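Local coordinates for 3-keto-5-aminohexanoate cleavage protein (Archaeoglobus fulgidus, PDB 3LOT) that probably cleaves 3-keto-5-aminohexanoate as a zinc-dependent member of the beta-keto acid cleavage enzymes, which are built on a TIM barrel, at residues V82-T87 against K170-C175; Q33-A38 against R69-E74; K131-K134 against E138-Y141. All coordinates share one frame; numbering follows the deposited sequence.

The three contacts step outward from the barrel interior to the periphery: their centres lie about 7, 16 and 24 Å from the centre of the chain for interactions 1, 2 and 3. Interaction 1 is buried and polar, an amide and a carboxylate meeting inside the barrel. Interaction 2 is buried and mostly apolar, joining two helices that wrap the strands. It touches interaction 1 directly: helix 65-78 precedes strand 82-85, and Ile-83 CD1 packs 3.6 Å from Cys-72 O. Interaction 3, only partly buried, folds a loop back on helix 137-144, which it leads into, combining an aromatic-proline contact with a buried carboxylate. Its nearest atoms are about 11 Å from either of the others.

Interaction 1. Residues V82-T87 against K170-C175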
loop_
_atom_site.group_PDB
_atom_site.type_symbol
_atom_site.label_atom_id
_atom_site.label_comp_id
_atom_site.label_asym_id
_atom_site.label_seq_id
_atom_site.Cartn_x
_atom_site.Cartn_y
_atom_site.Cartn_z
ATOM N N VAL D 82 14.224 25.167 20.729
ATOM C CA VAL D 82 15.027 25.020 19.519
ATOM C C VAL D 82 14.422 25.918 18.408
ATOM O O VAL D 82 13.226 25.856 18.107
ATOM C CB VAL D 82 15.155 23.529 19.063
ATOM C CG1 VAL D 82 15.981 23.403 17.779
ATOM C CG2 VAL D 82 15.813 22.663 20.188
ATOM N N ILE D 83 15.254 26.800 17.867
ATOM C CA ILE D 83 14.821 27.781 16.875
ATOM C C ILE D 83 15.234 27.296 15.492
ATOM O O ILE D 83 16.442 27.277 15.124
ATOM C CB ILE D 83 15.422 29.185 17.156
ATOM C CG1 ILE D 83 15.047 29.668 18.587
ATOM C CG2 ILE D 83 14.981 30.127 16.023
ATOM C CD1 ILE D 83 15.878 30.845 19.136
ATOM N N ASN D 84 14.250 26.801 14.768
ATOM C CA ASN D 84 14.414 26.277 13.403
ATOM C C ASN D 84 14.083 27.404 12.428
ATOM O O ASN D 84 12.949 27.897 12.429
ATOM C CB ASN D 84 13.425 25.103 13.231
ATOM C CG ASN D 84 13.442 24.469 11.819
ATOM O OD1 ASN D 84 13.528 25.172 10.826
ATOM N ND2 ASN D 84 13.278 23.131 11.743
ATOM N N VAL D 85 15.042 27.752 11.573
ATOM C CA VAL D 85 14.895 28.848 10.615
ATOM C C VAL D 85 14.577 28.332 9.191
ATOM O O VAL D 85 15.125 27.330 8.751
ATOM C CB VAL D 85 16.197 29.660 10.594
ATOM C CG1 VAL D 85 16.067 30.862 9.705
ATOM C CG2 VAL D 85 16.548 30.057 12.014
ATOM N N THR D 86 13.704 29.025 8.471
ATOM C CA THR D 86 13.428 28.653 7.100
ATOM C C THR D 86 14.541 29.142 6.175
ATOM O O THR D 86 15.150 30.190 6.374
ATOM C CB THR D 86 12.120 29.230 6.617
ATOM O OG1 THR D 86 11.797 28.652 5.351
ATOM C CG2 THR D 86 12.241 30.768 6.473
ATOM N N THR D 87 14.837 28.324 5.186
ATOM C CA THR D 87 15.529 28.760 3.987
ATOM C C THR D 87 14.602 28.591 2.789
ATOM O O THR D 87 15.039 28.788 1.661
ATOM C CB THR D 87 16.843 27.957 3.710
ATOM O OG1 THR D 87 16.534 26.618 3.319
ATOM C CG2 THR D 87 17.727 27.924 4.921
ATOM N N LYS D 170 21.901 21.651 11.307
ATOM C CA LYS D 170 21.281 20.410 10.884
ATOM C C LYS D 170 20.208 20.697 9.843
ATOM O O LYS D 170 19.343 21.548 10.062
ATOM C CB LYS D 170 20.611 19.653 12.013
ATOM C CG LYS D 170 20.182 18.256 11.542
ATOM C CD LYS D 170 19.718 17.359 12.640
ATOM C CE LYS D 170 19.353 15.925 12.115
ATOM N NZ LYS D 170 20.544 15.142 11.721
ATOM N N PRO D 171 20.235 19.954 8.730
ATOM C CA PRO D 171 19.156 20.048 7.771
ATOM C C PRO D 171 17.883 19.346 8.226
ATOM O O PRO D 171 17.891 18.193 8.666
ATOM C CB PRO D 171 19.734 19.340 6.524
ATOM C CG PRO D 171 21.170 19.206 6.786
ATOM C CD PRO D 171 21.339 19.126 8.222
ATOM N N GLU D 172 16.774 20.049 8.094
ATOM C CA GLU D 172 15.473 19.429 8.205
ATOM C C GLU D 172 14.940 19.392 6.792
ATOM O O GLU D 172 14.665 20.439 6.221
ATOM C CB GLU D 172 14.553 20.244 9.086
ATOM C CG GLU D 172 13.165 19.629 9.184
ATOM C CD GLU D 172 12.261 20.334 10.145
ATOM O OE1 GLU D 172 11.659 21.331 9.738
ATOM O OE2 GLU D 172 12.086 19.841 11.268
ATOM N N LEU D 173 14.742 18.182 6.265
ATOM C CA LEU D 173 14.662 17.972 4.828
ATOM C C LEU D 173 13.203 17.901 4.472
ATOM O O LEU D 173 12.563 16.908 4.747
ATOM C CB LEU D 173 15.376 16.679 4.461
ATOM C CG LEU D 173 16.885 16.617 4.830
ATOM C CD1 LEU D 173 17.340 15.184 4.768
ATOM C CD2 LEU D 173 17.693 17.493 3.873
ATOM N N GLU D 174 12.708 18.946 3.838
ATOM C CA GLU D 174 11.281 19.092 3.627
ATOM C C GLU D 174 10.969 18.334 2.354
ATOM O O GLU D 174 11.635 18.558 1.324
ATOM C CB GLU D 174 10.907 20.561 3.472
ATOM C CG GLU D 174 11.596 21.513 4.463
ATOM C CD GLU D 174 11.290 21.225 5.922
ATOM O OE1 GLU D 174 10.262 20.576 6.223
ATOM O OE2 GLU D 174 12.104 21.649 6.779
ATOM N N CYS D 175 10.036 17.399 2.455
ATOM C CA CYS D 175 9.578 16.633 1.323
ATOM C C CYS D 175 8.076 16.764 1.096
ATOM O O CYS D 175 7.291 16.456 1.977
ATOM C CB CYS D 175 9.888 15.156 1.500
ATOM S SG CYS D 175 11.694 14.819 1.658
#
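Asn-84 and Glu-172 meet inside the TIM barrel, one from strand 82-85 and the other from strand 170-175. Strand 111-115 runs between these two strands and pairs in parallel with both, so the contact reaches past an intervening strand: the CA atoms of Asn-84 and Glu-172 are 8.7 Å apart, and only side chains bridge the gap. Both point inward, and both have CG anti to the backbone N (chi1 178° in each), which carries the amide and the carboxylate away from their strands into the interior. The glutamate stays extended beyond CG; the two chains cross at about a right angle, with the planes of their end groups 45° apart.

One hydrogen bond joins them. ND2 of Asn-84 donates to OE1 of Glu-172 over 3.1 Å, but the bond is weak, because the donor stands over the face of the carboxylate and the N-H...O angle is bent to 136°. The firmer polar partner of the amide lies elsewhere: OD1 of Asn-84 is hydrogen-bonded to ND1 of His-50, a zinc ligand, and the Asn-84 side chain is about 7 Å from the metal. Asn-84 is therefore a second-shell residue, consistent with a part in orienting the ligand imidazole, and Glu-172 adds a further, weaker constraint on the same amide. An alanine in place of Glu-172 would probably leave ND2 without this acceptor and the amide freer to turn, with OD1 still tied to His-50. Thr-113 of the intervening strand packs against Asn-84, while Met-48 packs against Glu-172. ND2 of Asn-84 lies above the carboxylate plane of Glu-172, not in it, nearer OE1 but only 3.5 Å from OE2.

Interaction 2. Residues Q33-A38 against R69-E74; sequences QIVEEA and RYICRE
Ile-34 and Ile-71 face each other through matching branches: their CG2 methyls are 3.8 Å apart and their CD1 methyls 3.9 Å apart. The two side chains adopt nearly the same conformation, with CG1 anti to the carbonyl carbon (chi1 -65° for Ile-34 and -64° for Ile-71), which leaves CG2 anti to the backbone N, and they cross obliquely. Val-35 has CG1 anti to the backbone N and CG2 anti to the carbonyl carbon, which spreads its methyls: CG2 lies 3.7 Å from O of Ile-71 and also meets the CG2 methyl of that residue, while CG1 lies 3.8 Å from CB of Glu-74.

These contacts join helices 31-43 and 65-78, consecutive outer helices of the TIM barrel that come after barrel strands 7-13 and 48-54. The short segments run 30° apart, their axes 9.1 Å from each other at closest approach. Both isoleucines also touch Ile-51 of strand 48-54, so the helix-helix interface continues directly into the packing against the barrel wall.

In Glu-74 the first torsion, with CG anti to the carbonyl carbon, brings CG over one face of the Tyr-70 ring, 3.8 Å above its plane; the bend at chi2 then directs the carboxylate, whose OE2 makes a salt bridge with Lys-77. The Tyr-70 hydroxyl is hydrogen-bonded to OD1 of Asp-32, adding a polar tie between the helices.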
loop_
_atom_site.group_PDB
_atom_site.type_symbol
_atom_site.label_atom_id
_atom_site.label_comp_id
_atom_site.label_asym_id
_atom_site.label_seq_id
_atom_site.Cartn_x
_atom_site.Cartn_y
_atom_site.Cartn_z
ATOM N N GLN D 33 5.565 40.238 17.434
ATOM C CA GLN D 33 4.490 39.250 17.472
ATOM C C GLN D 33 4.984 37.828 17.236
ATOM O O GLN D 33 4.584 36.909 17.922
ATOM C CB GLN D 33 3.423 39.559 16.426
ATOM C CG GLN D 33 2.583 40.735 16.756
ATOM C CD GLN D 33 1.678 41.110 15.605
ATOM O OE1 GLN D 33 1.680 40.462 14.558
ATOM N NE2 GLN D 33 0.859 42.108 15.820
ATOM N N ILE D 34 5.871 37.646 16.274
ATOM C CA ILE D 34 6.459 36.335 16.024
ATOM C C ILE D 34 7.230 35.843 17.265
ATOM O O ILE D 34 7.099 34.681 17.659
ATOM C CB ILE D 34 7.362 36.347 14.721
ATOM C CG1 ILE D 34 6.521 36.601 13.479
ATOM C CG2 ILE D 34 8.167 35.020 14.591
ATOM C CD1 ILE D 34 7.347 37.268 12.303
ATOM N N VAL D 35 8.010 36.730 17.882
ATOM C CA VAL D 35 8.779 36.388 19.071
ATOM C C VAL D 35 7.864 35.918 20.226
ATOM O O VAL D 35 8.075 34.865 20.799
ATOM C CB VAL D 35 9.631 37.583 19.550
ATOM C CG1 VAL D 35 10.277 37.280 20.926
ATOM C CG2 VAL D 35 10.666 37.966 18.547
ATOM N N GLU D 36 6.828 36.694 20.521
ATOM C CA GLU D 36 5.909 36.390 21.615
ATOM C C GLU D 36 5.142 35.097 21.357
ATOM O O GLU D 36 4.976 34.282 22.266
ATOM C CB GLU D 36 4.935 37.547 21.867
ATOM C CG GLU D 36 5.561 38.715 22.539
ATOM C CD GLU D 36 6.147 38.327 23.921
ATOM O OE1 GLU D 36 5.351 37.762 24.747
ATOM O OE2 GLU D 36 7.387 38.596 24.171
ATOM N N GLU D 37 4.717 34.882 20.115
ATOM C CA GLU D 37 4.021 33.652 19.774
ATOM C C GLU D 37 4.931 32.445 19.821
ATOM O O GLU D 37 4.473 31.398 20.200
ATOM C CB GLU D 37 3.426 33.746 18.385
ATOM C CG GLU D 37 2.195 34.570 18.351
ATOM C CD GLU D 37 0.976 33.765 18.827
ATOM O OE1 GLU D 37 0.373 32.990 17.997
ATOM O OE2 GLU D 37 0.648 33.935 20.030
ATOM N N ALA D 38 6.214 32.585 19.462
ATOM C CA ALA D 38 7.152 31.476 19.562
ATOM C C ALA D 38 7.339 31.067 21.050
ATOM O O ALA D 38 7.357 29.878 21.369
ATOM C CB ALA D 38 8.482 31.843 18.938
ATOM N N ARG D 69 17.621 37.966 12.557
ATOM C CA ARG D 69 18.578 38.049 13.661
ATOM C C ARG D 69 17.862 38.581 14.903
ATOM O O ARG D 69 18.022 38.033 16.010
ATOM C CB ARG D 69 19.800 38.879 13.321
ATOM C CG ARG D 69 20.887 38.741 14.404
ATOM C CD ARG D 69 22.078 39.587 14.151
ATOM N NE ARG D 69 22.549 39.542 12.772
ATOM C CZ ARG D 69 23.328 38.597 12.257
ATOM N NH1 ARG D 69 23.728 37.548 12.986
ATOM N NH2 ARG D 69 23.713 38.692 10.985
ATOM N N TYR D 70 17.049 39.611 14.700
ATOM C CA TYR D 70 16.279 40.188 15.784
ATOM C C TYR D 70 15.323 39.178 16.407
ATOM O O TYR D 70 15.323 39.011 17.626
ATOM C CB TYR D 70 15.533 41.445 15.312
ATOM C CG TYR D 70 14.644 42.052 16.353
ATOM C CD1 TYR D 70 15.136 43.001 17.269
ATOM C CD2 TYR D 70 13.314 41.694 16.424
ATOM C CE1 TYR D 70 14.285 43.565 18.238
ATOM C CE2 TYR D 70 12.481 42.212 17.365
ATOM C CZ TYR D 70 12.953 43.135 18.285
ATOM O OH TYR D 70 12.065 43.656 19.202
ATOM N N ILE D 71 14.499 38.537 15.581
ATOM C CA ILE D 71 13.506 37.567 16.053
ATOM C C ILE D 71 14.152 36.421 16.844
ATOM O O ILE D 71 13.748 36.093 17.968
ATOM C CB ILE D 71 12.706 36.963 14.886
ATOM C CG1 ILE D 71 11.890 38.057 14.197
ATOM C CG2 ILE D 71 11.780 35.873 15.377
ATOM C CD1 ILE D 71 11.174 37.620 12.957
ATOM N N CYS D 72 15.225 35.874 16.299
ATOM C CA CYS D 72 15.861 34.699 16.925
ATOM C C CYS D 72 16.548 35.077 18.219
ATOM O O CYS D 72 16.450 34.357 19.208
ATOM C CB CYS D 72 16.819 34.018 15.952
ATOM S SG CYS D 72 15.912 33.339 14.579
ATOM N N ARG D 73 17.201 36.237 18.238
ATOM C CA ARG D 73 17.877 36.673 19.437
ATOM C C ARG D 73 16.884 36.909 20.577
ATOM O O ARG D 73 17.128 36.537 21.722
ATOM C CB ARG D 73 18.677 37.960 19.182
ATOM C CG ARG D 73 19.412 38.479 20.436
ATOM C CD ARG D 73 20.263 39.740 20.146
ATOM N NE ARG D 73 19.482 40.758 19.433
ATOM C CZ ARG D 73 19.751 41.239 18.214
ATOM N NH1 ARG D 73 20.819 40.853 17.523
ATOM N NH2 ARG D 73 18.946 42.166 17.693
ATOM N N GLU D 74 15.767 37.539 20.251
ATOM C CA GLU D 74 14.746 37.843 21.243
ATOM C C GLU D 74 14.051 36.595 21.749
ATOM O O GLU D 74 13.725 36.528 22.936
ATOM C CB GLU D 74 13.726 38.842 20.665
ATOM C CG GLU D 74 14.319 40.243 20.411
ATOM C CD GLU D 74 14.493 41.040 21.699
ATOM O OE1 GLU D 74 13.505 41.188 22.435
ATOM O OE2 GLU D 74 15.599 41.520 21.977
#

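Interaction 3. Residues K131-K134 against E138-Y141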
loop_
_atom_site.group_PDB
_atom_site.type_symbol
_atom_site.label_atom_id
_atom_site.label_comp_id
_atom_site.label_asym_id
_atom_site.label_seq_id
_atom_site.Cartn_x
_atom_site.Cartn_y
_atom_site.Cartn_z
ATOM N N LYS D 131 -11.854 38.019 -0.573
ATOM C CA LYS D 131 -12.103 39.026 -1.613
ATOM C C LYS D 131 -11.518 40.396 -1.306
ATOM O O LYS D 131 -11.126 41.116 -2.222
ATOM C CB LYS D 131 -13.591 39.141 -1.904
ATOM C CG LYS D 131 -14.276 37.793 -2.214
ATOM C CD LYS D 131 -13.518 36.910 -3.260
ATOM C CE LYS D 131 -14.305 36.675 -4.550
ATOM N NZ LYS D 131 -13.765 35.478 -5.268
ATOM N N GLU D 132 -11.430 40.735 -0.030
ATOM C CA GLU D 132 -10.932 42.022 0.399
ATOM C C GLU D 132 -9.678 41.864 1.219
ATOM O O GLU D 132 -9.617 41.020 2.096
ATOM C CB GLU D 132 -11.984 42.719 1.247
ATOM C CG GLU D 132 -13.291 42.884 0.532
ATOM C CD GLU D 132 -13.641 44.329 0.427
ATOM O OE1 GLU D 132 -14.210 44.875 1.406
ATOM O OE2 GLU D 132 -13.311 44.926 -0.627
ATOM N N PHE D 133 -8.700 42.719 0.956
ATOM C CA PHE D 133 -7.403 42.647 1.602
ATOM C C PHE D 133 -6.986 44.008 2.114
ATOM O O PHE D 133 -7.139 45.007 1.413
ATOM C CB PHE D 133 -6.361 42.171 0.576
ATOM C CG PHE D 133 -6.611 40.792 0.059
ATOM C CD1 PHE D 133 -7.377 40.592 -1.081
ATOM C CD2 PHE D 133 -6.069 39.691 0.700
ATOM C CE1 PHE D 133 -7.622 39.287 -1.558
ATOM C CE2 PHE D 133 -6.283 38.405 0.214
ATOM C CZ PHE D 133 -7.080 38.213 -0.927
ATOM N N LYS D 134 -6.420 44.046 3.309
ATOM C CA LYS D 134 -5.861 45.282 3.825
ATOM C C LYS D 134 -4.793 45.836 2.895
ATOM O O LYS D 134 -4.741 47.037 2.694
ATOM C CB LYS D 134 -5.264 45.083 5.219
ATOM C CG LYS D 134 -4.914 46.433 5.963
ATOM C CD LYS D 134 -4.489 46.152 7.429
ATOM C CE LYS D 134 -4.682 47.352 8.330
ATOM N NZ LYS D 134 -3.557 48.320 8.260
ATOM N N GLU D 138 -1.081 41.630 -1.060
ATOM C CA GLU D 138 -1.654 40.315 -0.732
ATOM C C GLU D 138 -2.239 39.606 -1.967
ATOM O O GLU D 138 -1.791 38.531 -2.302
ATOM C CB GLU D 138 -2.703 40.438 0.389
ATOM C CG GLU D 138 -2.124 40.862 1.755
ATOM C CD GLU D 138 -3.202 40.944 2.834
ATOM O OE1 GLU D 138 -3.626 39.903 3.378
ATOM O OE2 GLU D 138 -3.643 42.061 3.112
ATOM N N PRO D 139 -3.208 40.220 -2.679
ATOM C CA PRO D 139 -3.751 39.466 -3.805
ATOM C C PRO D 139 -2.731 39.340 -4.949
ATOM O O PRO D 139 -2.723 38.354 -5.693
ATOM C CB PRO D 139 -4.963 40.288 -4.229
ATOM C CG PRO D 139 -4.688 41.671 -3.754
ATOM C CD PRO D 139 -3.945 41.477 -2.464
ATOM N N GLU D 140 -1.870 40.317 -5.096
ATOM C CA GLU D 140 -0.779 40.209 -6.051
ATOM C C GLU D 140 0.132 38.986 -5.778
ATOM O O GLU D 140 0.442 38.195 -6.693
ATOM C CB GLU D 140 0.033 41.477 -6.026
ATOM C CG GLU D 140 1.243 41.377 -6.933
ATOM C CD GLU D 140 1.750 42.733 -7.411
ATOM O OE1 GLU D 140 1.366 43.757 -6.792
ATOM O OE2 GLU D 140 2.529 42.760 -8.412
ATOM N N TYR D 141 0.532 38.824 -4.528
ATOM C CA TYR D 141 1.319 37.677 -4.109
ATOM C C TYR D 141 0.634 36.345 -4.422
ATOM O O TYR D 141 1.233 35.414 -4.986
ATOM C CB TYR D 141 1.605 37.780 -2.611
ATOM C CG TYR D 141 2.177 36.540 -2.005
ATOM C CD1 TYR D 141 3.415 36.040 -2.415
ATOM C CD2 TYR D 141 1.487 35.860 -1.022
ATOM C CE1 TYR D 141 3.950 34.882 -1.842
ATOM C CE2 TYR D 141 1.998 34.712 -0.450
ATOM C CZ TYR D 141 3.224 34.223 -0.859
ATOM O OH TYR D 141 3.709 33.072 -0.272
#
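Phe-133 packs against the start of helix 137-144, with Pro-139 over one face of its ring. Its loop, which follows strand 119-120 and leads into the helix away from the zinc site, is thereby folded back on the first helical turn. The CD atom of Pro-139 lies 4.0 Å from the ring centroid and 25° off the normal, which identifies a CH-pi contact. CD sits above the rim beside CG of Phe-133. With CG anti to its carbonyl carbon (chi1 -63°), Phe-133 turns its ring toward the helix.

A close van der Waals contact comes from Glu-138, whose CB is 3.5 Å from CD2 of Phe-133. The same residue brings a polar atom to the ring: its OE1 lies in the ring plane at the edge, 3.6 Å from CD2 of Phe-133, with carboxylate and ring planes 80° apart.

The remaining polar contacts centre on that carboxylate. OE2 of Glu-138 stands 3.4 Å from the backbone N of Lys-134, but the angle is too poor for a hydrogen bond. Ser-22 OG bridges the two instead, bonded to both Lys-134 N and Glu-138 OE2. OE2 also accepts from Tyr-135 N, and OE1 is hydrogen-bonded to Thr-20 OG1.

Three hydrogen bonds thus grip a buried carboxylate that also has the weakly positive C-H edge of the ring, at CD2, beside OE1, an environment likely to keep Glu-138 ionised.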